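PDB 2NXW: indole-3-pyruvate decarboxylase from Azospirillum brasilense, which catalyses the thiamine diphosphate- and metal-dependent decarboxylation of indole-3-pyruvate to indole-3-acetaldehyde and carbon dioxide, a step of auxin biosynthesis. Local coordinates for residues A[41-44]-A[50-53]. Residues are numbered along the deposited sequence; the frame is centred on the assembly and turned at random.
Sequences GIPG and FFKV. With TPP (thiamine diphosphate), chain I.
One face of the F51 ring is covered by P43, whose CB stands over the ring centre, 3.8 Å from the centroid and 10° off the normal, a CH-pi contact. At the ring's edge, in its plane, lies the backbone of G41, with C 3.9 Å from F51 CE2; having no side chain, G41 can lie this close. The far end of the ring meets the I42-P43 peptide: F51 CZ is 3.6 Å from both I42 C and P43 N. P43 CD adds an apolar touch, 3.8 Å from F51 CE2, and the two side chains cross at about a right angle. With chi1 at -85°, F51 CG lies beside the backbone N and anti to the carbonyl carbon, which lays the ring against the loop. With an alanine at F51, P43 CB would probably lose the ring face under it, and a gap is likely to open against the I42-P43 peptide. The I42 side chain points away from the helix, its CG2 4.0 Å from TPP C6'. P43 and G44 line the thiamine diphosphate pocket, with P43 O 3.4 Å and G44 CA 3.6 Å from TPP C7'; W479 of the second subunit packs on I42 and P43. Within the N-terminal thiamine diphosphate-binding domain, the loop links strand 39-41 of a parallel sheet to helix 48-57; F51 also packs on A89 of neighbouring strand 86-90, and I42 on V71 and the pocket residue E68 of helix 68-82.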
loop_
_atom_site.group_PDB
_atom_site.type_symbol
_atom_site.label_atom_id
_atom_site.label_comp_id
_atom_site.label_asym_id
_atom_site.label_seq_id
_atom_site.Cartn_x
_atom_site.Cartn_y
_atom_site.Cartn_z
ATOM N N GLY A 41 1.977 28.466 19.046
ATOM C CA GLY A 41 3.180 27.819 18.560
ATOM C C GLY A 41 4.311 27.629 19.533
ATOM O O GLY A 41 4.282 28.146 20.648
ATOM N N ILE A 42 5.293 26.838 19.111
ATOM C CA ILE A 42 6.514 26.619 19.878
ATOM C C ILE A 42 7.619 26.769 18.836
ATOM O O ILE A 42 7.620 26.095 17.806
ATOM C CB ILE A 42 6.582 25.214 20.547
ATOM C CG1 ILE A 42 5.583 25.155 21.708
ATOM C CG2 ILE A 42 7.994 24.975 21.100
ATOM C CD1 ILE A 42 5.350 23.762 22.254
ATOM N N PRO A 43 8.572 27.671 19.088
ATOM C CA PRO A 43 9.672 27.913 18.155
ATOM C C PRO A 43 10.807 26.905 18.205
ATOM O O PRO A 43 10.849 26.022 19.068
ATOM C CB PRO A 43 10.136 29.312 18.549
ATOM C CG PRO A 43 9.995 29.267 20.044
ATOM C CD PRO A 43 8.638 28.592 20.236
ATOM N N GLY A 44 11.716 27.065 17.249
ATOM C CA GLY A 44 12.901 26.237 17.140
ATOM C C GLY A 44 13.813 26.957 16.169
ATOM O O GLY A 44 13.387 27.909 15.525
ATOM N N PHE A 50 10.576 33.291 11.510
ATOM C CA PHE A 50 9.131 33.423 11.364
ATOM C C PHE A 50 8.487 33.926 12.662
ATOM O O PHE A 50 7.621 34.800 12.637
ATOM C CB PHE A 50 8.505 32.079 10.964
ATOM C CG PHE A 50 7.014 32.129 10.818
ATOM C CD1 PHE A 50 6.427 32.751 9.724
ATOM C CD2 PHE A 50 6.193 31.583 11.799
ATOM C CE1 PHE A 50 5.037 32.834 9.601
ATOM C CE2 PHE A 50 4.816 31.657 11.691
ATOM C CZ PHE A 50 4.231 32.282 10.595
ATOM N N PHE A 51 8.908 33.378 13.802
ATOM C CA PHE A 51 8.332 33.816 15.064
ATOM C C PHE A 51 8.696 35.272 15.353
ATOM O O PHE A 51 7.922 35.981 15.990
ATOM C CB PHE A 51 8.781 32.905 16.215
ATOM C CG PHE A 51 7.934 31.668 16.384
ATOM C CD1 PHE A 51 7.899 30.690 15.392
ATOM C CD2 PHE A 51 7.185 31.481 17.545
ATOM C CE1 PHE A 51 7.131 29.537 15.554
ATOM C CE2 PHE A 51 6.408 30.328 17.719
ATOM C CZ PHE A 51 6.386 29.359 16.721
ATOM N N LYS A 52 9.858 35.708 14.865
ATOM C CA LYS A 52 10.308 37.089 15.054
ATOM C C LYS A 52 9.343 38.018 14.334
ATOM O O LYS A 52 8.927 39.033 14.889
ATOM C CB LYS A 52 11.721 37.278 14.497
ATOM C CG LYS A 52 12.220 38.728 14.552
ATOM C CD LYS A 52 13.666 38.821 14.091
ATOM C CE LYS A 52 14.139 40.274 14.056
ATOM N NZ LYS A 52 15.578 40.372 13.694
ATOM N N VAL A 53 8.981 37.675 13.102
ATOM C CA VAL A 53 8.039 38.501 12.357
ATOM C C VAL A 53 6.693 38.517 13.073
ATOM O O VAL A 53 6.069 39.563 13.233
ATOM C CB VAL A 53 7.846 37.986 10.913
ATOM C CG1 VAL A 53 6.734 38.772 10.214
ATOM C CG2 VAL A 53 9.154 38.123 10.135
HETATM N "N1'" TPP I . 10.097 21.220 20.076
HETATM C "C2'" TPP I . 10.681 20.018 20.171
HETATM C CM2 TPP I . 9.813 18.785 20.394
HETATM N "N3'" TPP I . 12.007 19.889 20.076
HETATM C "C4'" TPP I . 12.825 20.972 19.883
HETATM N "N4'" TPP I . 14.171 20.790 19.742
HETATM C "C5'" TPP I . 12.244 22.279 19.815
HETATM C "C6'" TPP I . 10.839 22.356 19.910
HETATM C "C7'" TPP I . 13.091 23.584 19.616
HETATM N N3 TPP I . 14.071 23.876 20.756
HETATM C C2 TPP I . 15.352 23.533 20.604
HETATM S S1 TPP I . 16.109 24.087 22.070
HETATM C C5 TPP I . 14.677 24.750 22.841
HETATM C C4 TPP I . 13.692 24.525 21.888
HETATM C CM4 TPP I . 12.250 25.002 22.125
HETATM C C6 TPP I . 14.614 25.393 24.159
HETATM C C7 TPP I . 14.815 24.354 25.264
HETATM O O7 TPP I . 14.538 25.032 26.468
HETATM P PA TPP I . 15.018 24.219 27.737
HETATM O O1A TPP I . 14.450 22.829 27.796
HETATM O O2A TPP I . 14.523 25.054 28.972
HETATM O O3A TPP I . 16.646 24.097 27.826
HETATM P PB TPP I . 17.568 25.458 27.599
HETATM O O1B TPP I . 17.015 26.587 28.482
HETATM O O2B TPP I . 18.990 25.050 28.058
HETATM O O3B TPP I . 17.593 25.867 26.156
#